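Local coordinates for glucose-binding protein (Thermus thermophilus HB27, PDB 2B3F), which binds galactose and glucose and is probably the substrate-binding component of a sugar transport system, at residues 13-23 / 306-314; 65-76 / 104-113. One frame throughout, in Å; residues are numbered along the deposited sequence.

How the contacts relate
From the N terminus, the chain passes strand 2-7 and enters helix 15-27, which contact 1 joins to helix 302-312, closing a loop of 282 residues. Within that loop lies the whole of contact 2: strand 62-66 and helix 69-76 meet the end of helix 99-105 and the hairpin after it, closing only 27 residues. The contacts do not touch, their nearest atoms being about 8 Å apart and their centres about 23 Å, yet both reach the galactose, through E13 and K312 in contact 1 and H66 in contact 2. They illustrate a recurring principle of the periplasmic binding proteins, that one small sugar is held by residues far apart in sequence.

Contact 1 of 2, residues 13-23 / 306-314; sequences EGPALEALIRL and DTSNPLKGS. Unlike the reference sequence in segment 306-314: S308 (reference Phe). With GAL (beta-D-galactopyranose), chain G.
A16 packs against S308 and L311 where helices 15-23 and 306-312 run almost antiparallel, at 164° with their axes 7.9 Å apart. Small side chains allow this closeness: A16 CB lies 3.3 Å from S308 O, and its methyl also meets CB and CD of K312. S308, a phenylalanine in the reference sequence, has OG between its backbone N and carbonyl carbon (chi1 57°), where it bonds to G304 O. Its CB presses on the branch point of L20, only 3.5 Å from CG, a tight carbon pair. L311 sends CD1 alongside A19 CB at 3.6 Å; T307 CG2 meets the same methyl less closely. At the sugar end of the pair the contact turns polar. K312, CG trans to the backbone N (chi1 -170°) and bent at chi2 and chi4, carries NZ to galactose O3 at 2.9 Å; H119 also bonds this amine. E13 OE1 accepts from galactose O6 at 2.7 Å and OE2 from O4 at 2.8 Å, with W224 a further donor to OE1. The two charges stay beyond salt-bridge range, linked by one water that donates to E13 OE2 and accepts from K312 NZ. A closely packed helix pair thus brings together an acid and an amine that bond to three sugar hydroxyls.

Contact 2 of 2, residues 65-76 / 104-113; sequences VHAGMELIGTWV and LISYKGGIWS. With GAL (beta-D-galactopyranose), chain G.
L104 lies beside G68, the N-cap of helix 69-76, with L104 O 3.3 Å from G68 CA in a CA-H...O contact. I105 next turns its CG2 methyl to A67 CB, 3.7 Å away. Y107 has its ring trans to the backbone N (chi1 -177°), which lays one face under I72: CG2 sits over the ring centre, 3.5 Å from the centroid. The type I' turn from Y107 to G110 then reverses the chain and brings G110 against one face of the W112 indole. V76 CG1 lies over the other face in a CH-pi contact, 3.7 Å from the centroid of the five-membered ring. The indole is held by NE1, which gives a bond in its own ring plane to a lone pair of Y107 O at 3.0 Å; G110 N shares that acceptor. A leucine in place of W112 would probably leave V76 without its aromatic face and the Y107 carbonyl without its indole donor. S113 OG, bonded to S279, lies 3.4 Å from L71 CD2. On the first segment, H66 ND1 bonds to E70 OE1, and H66 NE2 donates to galactose O2, 2.8 Å away. The arrangement is a beta-hairpin packed on a helix by CH-pi contacts, behind the sugar pocket of a periplasmic binding protein.

Contact 1 of 2, residues 13-23 / 306-314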
loop_
_atom_site.group_PDB
_atom_site.type_symbol
_atom_site.label_atom_id
_atom_site.label_comp_id
_atom_site.label_asym_id
_atom_site.label_seq_id
_atom_site.Cartn_x
_atom_site.Cartn_y
_atom_site.Cartn_z
ATOM N N GLU A 13 -12.835 5.211 1.364
ATOM C CA GLU A 13 -11.429 5.636 1.382
ATOM C C GLU A 13 -11.267 7.148 1.370
ATOM O O GLU A 13 -10.139 7.650 1.564
ATOM C CB GLU A 13 -10.663 5.005 0.218
ATOM C CG GLU A 13 -10.616 3.465 0.279
ATOM C CD GLU A 13 -9.347 2.884 -0.290
ATOM O OE1 GLU A 13 -9.418 1.928 -1.107
ATOM O OE2 GLU A 13 -8.259 3.370 0.111
ATOM N N GLY A 14 -12.353 7.877 1.119
ATOM C CA GLY A 14 -12.298 9.322 0.922
ATOM C C GLY A 14 -12.153 10.262 2.118
ATOM O O GLY A 14 -11.757 11.405 1.902
ATOM N N PRO A 15 -12.562 9.845 3.344
ATOM C CA PRO A 15 -12.521 10.827 4.463
ATOM C C PRO A 15 -11.239 11.650 4.601
ATOM O O PRO A 15 -11.305 12.879 4.727
ATOM C CB PRO A 15 -12.745 9.958 5.695
ATOM C CG PRO A 15 -13.680 8.877 5.184
ATOM C CD PRO A 15 -13.169 8.568 3.794
ATOM N N ALA A 16 -10.091 10.985 4.564
ATOM C CA ALA A 16 -8.814 11.699 4.695
ATOM C C ALA A 16 -8.606 12.728 3.577
ATOM O O ALA A 16 -8.268 13.872 3.839
ATOM C CB ALA A 16 -7.653 10.707 4.757
ATOM N N LEU A 17 -8.810 12.327 2.324
ATOM C CA LEU A 17 -8.722 13.248 1.214
ATOM C C LEU A 17 -9.709 14.414 1.346
ATOM O O LEU A 17 -9.384 15.563 1.022
ATOM C CB LEU A 17 -8.992 12.515 -0.101
ATOM C CG LEU A 17 -9.037 13.386 -1.348
ATOM C CD1 LEU A 17 -7.680 14.042 -1.611
ATOM C CD2 LEU A 17 -9.467 12.578 -2.534
ATOM N N GLU A 18 -10.932 14.100 1.772
ATOM C CA GLU A 18 -11.980 15.104 1.855
ATOM C C GLU A 18 -11.614 16.166 2.896
ATOM O O GLU A 18 -11.852 17.361 2.673
ATOM C CB GLU A 18 -13.325 14.426 2.138
ATOM C CG GLU A 18 -13.845 13.723 0.891
ATOM C CD GLU A 18 -14.709 12.502 1.166
ATOM O OE1 GLU A 18 -15.251 12.385 2.297
ATOM O OE2 GLU A 18 -14.829 11.641 0.228
ATOM N N ALA A 19 -10.978 15.723 3.981
ATOM C CA ALA A 19 -10.474 16.622 5.027
ATOM C C ALA A 19 -9.383 17.538 4.462
ATOM O O ALA A 19 -9.366 18.744 4.748
ATOM C CB ALA A 19 -9.951 15.828 6.196
ATOM N N LEU A 20 -8.473 16.986 3.657
ATOM C CA LEU A 20 -7.463 17.822 2.988
ATOM C C LEU A 20 -8.079 18.835 2.044
ATOM O O LEU A 20 -7.618 19.976 1.965
ATOM C CB LEU A 20 -6.472 16.973 2.195
ATOM C CG LEU A 20 -5.455 16.261 3.049
ATOM C CD1 LEU A 20 -4.682 15.263 2.188
ATOM C CD2 LEU A 20 -4.477 17.255 3.725
ATOM N N ILE A 21 -9.090 18.412 1.296
ATOM C CA ILE A 21 -9.739 19.296 0.350
ATOM C C ILE A 21 -10.429 20.456 1.090
ATOM O O ILE A 21 -10.371 21.589 0.632
ATOM C CB ILE A 21 -10.730 18.526 -0.552
ATOM C CG1 ILE A 21 -9.925 17.642 -1.516
ATOM C CG2 ILE A 21 -11.630 19.497 -1.344
ATOM C CD1 ILE A 21 -10.736 16.720 -2.384
ATOM N N ARG A 22 -11.047 20.164 2.226
ATOM C CA ARG A 22 -11.698 21.204 3.035
ATOM C C ARG A 22 -10.669 22.219 3.526
ATOM O O ARG A 22 -10.912 23.422 3.460
ATOM C CB ARG A 22 -12.456 20.606 4.217
ATOM C CG ARG A 22 -13.783 19.983 3.802
ATOM C CD ARG A 22 -14.703 19.733 4.988
ATOM N NE ARG A 22 -14.166 18.720 5.890
ATOM C CZ ARG A 22 -14.216 17.404 5.666
ATOM N NH1 ARG A 22 -14.770 16.908 4.562
ATOM N NH2 ARG A 22 -13.699 16.584 6.554
ATOM N N LEU A 23 -9.531 21.720 4.004
ATOM C CA LEU A 23 -8.401 22.569 4.375
ATOM C C LEU A 23 -7.933 23.439 3.208
ATOM O O LEU A 23 -7.681 24.638 3.360
ATOM C CB LEU A 23 -7.245 21.706 4.844
ATOM C CG LEU A 23 -6.458 22.194 6.038
ATOM C CD1 LEU A 23 -7.328 22.141 7.296
ATOM C CD2 LEU A 23 -5.250 21.324 6.220
ATOM N N ASP A 306 -1.065 15.904 9.399
ATOM C CA ASP A 306 -1.620 15.545 10.695
ATOM C C ASP A 306 -3.139 15.761 10.801
ATOM O O ASP A 306 -3.743 15.375 11.790
ATOM C CB ASP A 306 -0.878 16.287 11.811
ATOM C CG ASP A 306 0.469 15.658 12.145
ATOM O OD1 ASP A 306 0.814 14.555 11.607
ATOM O OD2 ASP A 306 1.175 16.283 12.993
ATOM N N THR A 307 -3.722 16.404 9.797
ATOM C CA THR A 307 -5.181 16.442 9.614
ATOM C C THR A 307 -5.701 15.172 8.922
ATOM O O THR A 307 -6.657 14.537 9.394
ATOM C CB THR A 307 -5.578 17.676 8.808
ATOM O OG1 THR A 307 -5.170 18.864 9.519
ATOM C CG2 THR A 307 -7.080 17.729 8.570
ATOM N N SER A 308 -5.067 14.794 7.816
ATOM C CA SER A 308 -5.565 13.677 6.990
ATOM C C SER A 308 -5.193 12.296 7.501
ATOM O O SER A 308 -6.033 11.380 7.509
ATOM C CB SER A 308 -5.107 13.848 5.547
ATOM O OG SER A 308 -3.700 13.949 5.466
ATOM N N ASN A 309 -3.944 12.094 7.911
ATOM C CA ASN A 309 -3.492 10.737 8.203
ATOM C C ASN A 309 -4.181 10.041 9.360
ATOM O O ASN A 309 -4.437 8.852 9.282
ATOM C CB ASN A 309 -1.960 10.645 8.272
ATOM C CG ASN A 309 -1.336 10.791 6.907
ATOM O OD1 ASN A 309 -1.652 10.022 5.995
ATOM N ND2 ASN A 309 -0.477 11.792 6.732
ATOM N N PRO A 310 -4.512 10.765 10.441
ATOM C CA PRO A 310 -5.288 10.085 11.491
ATOM C C PRO A 310 -6.619 9.457 11.000
ATOM O O PRO A 310 -7.062 8.441 11.549
ATOM C CB PRO A 310 -5.534 11.201 12.522
ATOM C CG PRO A 310 -4.345 12.147 12.323
ATOM C CD PRO A 310 -4.136 12.141 10.822
ATOM N N LEU A 311 -7.233 10.061 9.994
ATOM C CA LEU A 311 -8.448 9.507 9.373
ATOM C C LEU A 311 -8.156 8.295 8.481
ATOM O O LEU A 311 -8.979 7.378 8.350
ATOM C CB LEU A 311 -9.144 10.572 8.536
ATOM C CG LEU A 311 -9.693 11.766 9.318
ATOM C CD1 LEU A 311 -10.104 12.908 8.372
ATOM C CD2 LEU A 311 -10.882 11.300 10.159
ATOM N N LYS A 312 -6.984 8.305 7.865
ATOM C CA LYS A 312 -6.608 7.329 6.821
ATOM C C LYS A 312 -6.116 5.984 7.337
ATOM O O LYS A 312 -6.312 4.965 6.664
ATOM C CB LYS A 312 -5.514 7.945 5.949
ATOM C CG LYS A 312 -5.165 7.194 4.673
ATOM C CD LYS A 312 -6.213 7.255 3.610
ATOM C CE LYS A 312 -5.620 6.854 2.262
ATOM N NZ LYS A 312 -5.158 5.431 2.294
ATOM N N GLY A 313 -5.420 5.973 8.467
ATOM C CA GLY A 313 -4.806 4.768 9.012
ATOM C C GLY A 313 -3.300 4.688 8.748
ATOM O O GLY A 313 -2.600 3.898 9.354
ATOM N N SER A 314 -2.833 5.511 7.826
ATOM C CA SER A 314 -1.411 5.708 7.564
ATOM C C SER A 314 -0.855 6.647 8.629
ATOM O O SER A 314 -1.602 7.281 9.367
ATOM C CB SER A 314 -1.196 6.358 6.198
ATOM O OG SER A 314 -2.150 7.368 5.916
HETATM C C1 GAL G . -2.884 1.505 -1.835
HETATM C C2 GAL G . -2.844 3.007 -1.522
HETATM C C3 GAL G . -3.637 3.347 -0.268
HETATM C C4 GAL G . -5.052 2.770 -0.335
HETATM C C5 GAL G . -4.961 1.284 -0.760
HETATM C C6 GAL G . -6.317 0.571 -0.890
HETATM O O1 GAL G . -2.212 1.217 -3.024
HETATM O O2 GAL G . -1.474 3.426 -1.414
HETATM O O3 GAL G . -3.708 4.756 -0.103
HETATM O O4 GAL G . -5.782 3.550 -1.245
HETATM O O5 GAL G . -4.258 1.127 -1.969
HETATM O O6 GAL G . -7.003 1.019 -2.020
HETATM O O HOH W 1 -7.741 4.470 2.487
#

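Contact 2 of 2, residues 65-76 / 104-113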
loop_
_atom_site.group_PDB
_atom_site.type_symbol
_atom_site.label_atom_id
_atom_site.label_comp_id
_atom_site.label_asym_id
_atom_site.label_seq_id
_atom_site.Cartn_x
_atom_site.Cartn_y
_atom_site.Cartn_z
ATOM N N VAL A 65 0.076 8.844 -6.685
ATOM C CA VAL A 65 1.089 7.962 -7.233
ATOM C C VAL A 65 1.998 7.463 -6.132
ATOM O O VAL A 65 2.343 8.173 -5.193
ATOM C CB VAL A 65 1.896 8.664 -8.344
ATOM C CG1 VAL A 65 2.582 9.919 -7.819
ATOM C CG2 VAL A 65 2.882 7.707 -9.036
ATOM N N HIS A 66 2.381 6.205 -6.247
ATOM C CA HIS A 66 3.235 5.611 -5.267
ATOM C C HIS A 66 4.689 6.021 -5.422
ATOM O O HIS A 66 5.255 5.944 -6.505
ATOM C CB HIS A 66 3.162 4.082 -5.328
ATOM C CG HIS A 66 1.880 3.531 -4.796
ATOM N ND1 HIS A 66 1.111 2.638 -5.503
ATOM C CD2 HIS A 66 1.237 3.744 -3.628
ATOM C CE1 HIS A 66 0.052 2.311 -4.786
ATOM N NE2 HIS A 66 0.104 2.961 -3.639
ATOM N N ALA A 67 5.299 6.371 -4.303
ATOM C CA ALA A 67 6.741 6.650 -4.298
ATOM C C ALA A 67 7.509 5.379 -4.650
ATOM O O ALA A 67 7.174 4.282 -4.174
ATOM C CB ALA A 67 7.174 7.162 -2.943
ATOM N N GLY A 68 8.541 5.537 -5.466
ATOM C CA GLY A 68 9.415 4.434 -5.851
ATOM C C GLY A 68 9.303 4.139 -7.334
ATOM O O GLY A 68 9.057 5.036 -8.139
ATOM N N MET A 69 9.461 2.859 -7.692
ATOM C CA MET A 69 9.530 2.470 -9.092
ATOM C C MET A 69 8.250 2.691 -9.849
ATOM O O MET A 69 8.296 2.897 -11.042
ATOM C CB MET A 69 9.993 1.028 -9.227
ATOM C CG MET A 69 11.424 0.840 -8.818
ATOM S SD MET A 69 12.541 1.866 -9.815
ATOM C CE MET A 69 14.084 1.627 -8.946
ATOM N N GLU A 70 7.098 2.684 -9.173
ATOM C CA GLU A 70 5.839 3.000 -9.862
ATOM C C GLU A 70 5.908 4.405 -10.457
ATOM O O GLU A 70 5.601 4.615 -11.628
ATOM C CB GLU A 70 4.644 2.872 -8.901
ATOM C CG GLU A 70 3.299 3.315 -9.473
ATOM C CD GLU A 70 2.175 3.224 -8.462
ATOM O OE1 GLU A 70 2.091 2.098 -7.889
ATOM O OE2 GLU A 70 1.408 4.250 -8.228
ATOM N N LEU A 71 6.270 5.369 -9.615
ATOM C CA LEU A 71 6.425 6.762 -10.052
ATOM C C LEU A 71 7.471 6.876 -11.160
ATOM O O LEU A 71 7.227 7.452 -12.221
ATOM C CB LEU A 71 6.873 7.606 -8.864
ATOM C CG LEU A 71 7.339 9.049 -9.088
ATOM C CD1 LEU A 71 6.206 9.930 -9.579
ATOM C CD2 LEU A 71 7.908 9.559 -7.782
ATOM N N ILE A 72 8.655 6.348 -10.881
ATOM C CA ILE A 72 9.797 6.590 -11.760
ATOM C C ILE A 72 9.618 5.933 -13.126
ATOM O O ILE A 72 9.808 6.567 -14.161
ATOM C CB ILE A 72 11.118 6.133 -11.100
ATOM C CG1 ILE A 72 11.401 6.922 -9.809
ATOM C CG2 ILE A 72 12.292 6.284 -12.068
ATOM C CD1 ILE A 72 11.263 8.416 -9.894
ATOM N N GLY A 73 9.198 4.674 -13.123
ATOM C CA GLY A 73 9.203 3.863 -14.331
ATOM C C GLY A 73 8.076 4.141 -15.295
ATOM O O GLY A 73 8.062 3.572 -16.396
ATOM N N THR A 74 7.121 4.987 -14.903
ATOM C CA THR A 74 6.011 5.317 -15.805
ATOM C C THR A 74 6.079 6.765 -16.305
ATOM O O THR A 74 6.592 6.985 -17.405
ATOM C CB THR A 74 4.667 4.938 -15.183
ATOM O OG1 THR A 74 4.700 3.529 -14.859
ATOM C CG2 THR A 74 3.527 5.189 -16.166
ATOM N N TRP A 75 5.589 7.739 -15.540
ATOM C CA TRP A 75 5.425 9.099 -16.109
ATOM C C TRP A 75 6.684 9.952 -16.006
ATOM O O TRP A 75 6.830 10.914 -16.771
ATOM C CB TRP A 75 4.149 9.812 -15.581
ATOM C CG TRP A 75 2.939 8.991 -15.923
ATOM C CD1 TRP A 75 2.073 8.380 -15.058
ATOM C CD2 TRP A 75 2.526 8.615 -17.234
ATOM N NE1 TRP A 75 1.141 7.656 -15.757
ATOM C CE2 TRP A 75 1.394 7.775 -17.093
ATOM C CE3 TRP A 75 3.003 8.893 -18.518
ATOM C CZ2 TRP A 75 0.731 7.225 -18.188
ATOM C CZ3 TRP A 75 2.348 8.341 -19.606
ATOM C CH2 TRP A 75 1.223 7.510 -19.434
ATOM N N VAL A 76 7.589 9.578 -15.099
ATOM C CA VAL A 76 8.894 10.252 -14.981
ATOM C C VAL A 76 9.819 9.898 -16.143
ATOM O O VAL A 76 10.304 10.809 -16.859
ATOM C CB VAL A 76 9.557 9.973 -13.623
ATOM C CG1 VAL A 76 10.974 10.519 -13.590
ATOM C CG2 VAL A 76 8.709 10.589 -12.487
ATOM N N LEU A 104 13.426 7.440 -2.777
ATOM C CA LEU A 104 12.388 6.776 -3.598
ATOM C C LEU A 104 11.723 7.683 -4.601
ATOM O O LEU A 104 11.175 7.213 -5.599
ATOM C CB LEU A 104 11.271 6.220 -2.718
ATOM C CG LEU A 104 11.518 4.982 -1.893
ATOM C CD1 LEU A 104 10.283 4.692 -1.088
ATOM C CD2 LEU A 104 11.868 3.786 -2.779
ATOM N N ILE A 105 11.721 8.981 -4.325
ATOM C CA ILE A 105 11.059 9.961 -5.202
ATOM C C ILE A 105 12.049 10.730 -6.099
ATOM O O ILE A 105 11.636 11.595 -6.880
ATOM C CB ILE A 105 10.172 10.956 -4.385
ATOM C CG1 ILE A 105 11.009 11.704 -3.327
ATOM C CG2 ILE A 105 9.068 10.204 -3.687
ATOM C CD1 ILE A 105 10.264 12.764 -2.563
ATOM N N SER A 106 13.327 10.368 -6.000
ATOM C CA SER A 106 14.427 11.059 -6.679
ATOM C C SER A 106 14.960 10.204 -7.821
ATOM O O SER A 106 15.057 8.987 -7.688
ATOM C CB SER A 106 15.554 11.335 -5.679
ATOM O OG SER A 106 15.157 12.284 -4.703
ATOM N N TYR A 107 15.307 10.836 -8.937
ATOM C CA TYR A 107 15.806 10.112 -10.106
ATOM C C TYR A 107 16.479 11.067 -11.083
ATOM O O TYR A 107 15.906 12.105 -11.447
ATOM C CB TYR A 107 14.640 9.410 -10.810
ATOM C CG TYR A 107 15.014 8.559 -12.013
ATOM C CD1 TYR A 107 15.741 7.380 -11.852
ATOM C CD2 TYR A 107 14.593 8.906 -13.299
ATOM C CE1 TYR A 107 16.075 6.582 -12.937
ATOM C CE2 TYR A 107 14.920 8.105 -14.402
ATOM C CZ TYR A 107 15.669 6.944 -14.201
ATOM O OH TYR A 107 16.015 6.131 -15.269
ATOM N N LYS A 108 17.671 10.694 -11.533
ATOM C CA LYS A 108 18.410 11.475 -12.529
ATOM C C LYS A 108 18.481 12.970 -12.201
ATOM O O LYS A 108 18.294 13.821 -13.063
ATOM C CB LYS A 108 17.839 11.236 -13.926
ATOM C CG LYS A 108 18.132 9.831 -14.421
ATOM C CD LYS A 108 18.139 9.733 -15.927
ATOM C CE LYS A 108 18.506 8.331 -16.412
ATOM N NZ LYS A 108 19.715 7.729 -15.721
ATOM N N GLY A 109 18.755 13.282 -10.943
ATOM C CA GLY A 109 18.942 14.668 -10.524
ATOM C C GLY A 109 17.685 15.456 -10.195
ATOM O O GLY A 109 17.763 16.630 -9.803
ATOM N N GLY A 110 16.510 14.834 -10.354
ATOM C CA GLY A 110 15.235 15.486 -10.086
ATOM C C GLY A 110 14.533 14.831 -8.915
ATOM O O GLY A 110 14.936 13.772 -8.454
ATOM N N ILE A 111 13.507 15.507 -8.415
ATOM C CA ILE A 111 12.632 15.000 -7.344
ATOM C C ILE A 111 11.218 15.161 -7.887
ATOM O O ILE A 111 10.859 16.239 -8.363
ATOM C CB ILE A 111 12.808 15.784 -6.032
ATOM C CG1 ILE A 111 14.258 15.690 -5.556
ATOM C CG2 ILE A 111 11.912 15.216 -4.973
ATOM C CD1 ILE A 111 14.574 16.515 -4.336
ATOM N N TRP A 112 10.422 14.081 -7.855
ATOM C CA TRP A 112 9.293 13.973 -8.785
ATOM C C TRP A 112 7.901 13.917 -8.166
ATOM O O TRP A 112 6.904 13.996 -8.889
ATOM C CB TRP A 112 9.524 12.783 -9.734
ATOM C CG TRP A 112 10.836 12.899 -10.458
ATOM C CD1 TRP A 112 11.997 12.266 -10.146
ATOM C CD2 TRP A 112 11.118 13.734 -11.587
ATOM N NE1 TRP A 112 12.999 12.636 -11.034
ATOM C CE2 TRP A 112 12.480 13.536 -11.929
ATOM C CE3 TRP A 112 10.349 14.630 -12.345
ATOM C CZ2 TRP A 112 13.093 14.213 -12.986
ATOM C CZ3 TRP A 112 10.952 15.288 -13.409
ATOM C CH2 TRP A 112 12.314 15.070 -13.719
ATOM N N SER A 113 7.819 13.801 -6.847
ATOM C CA SER A 113 6.524 13.867 -6.159
ATOM C C SER A 113 6.708 14.241 -4.693
ATOM O O SER A 113 7.838 14.270 -4.182
ATOM C CB SER A 113 5.761 12.537 -6.268
ATOM O OG SER A 113 6.411 11.553 -5.503
HETATM C C1 GAL G . -2.884 1.505 -1.835
HETATM C C2 GAL G . -2.844 3.007 -1.522
HETATM C C3 GAL G . -3.637 3.347 -0.268
HETATM C C4 GAL G . -5.052 2.770 -0.335
HETATM C C5 GAL G . -4.961 1.284 -0.760
HETATM C C6 GAL G . -6.317 0.571 -0.890
HETATM O O1 GAL G . -2.212 1.217 -3.024
HETATM O O2 GAL G . -1.474 3.426 -1.414
HETATM O O3 GAL G . -3.708 4.756 -0.103
HETATM O O4 GAL G . -5.782 3.550 -1.245
HETATM O O5 GAL G . -4.258 1.127 -1.969
HETATM O O6 GAL G . -7.003 1.019 -2.020
#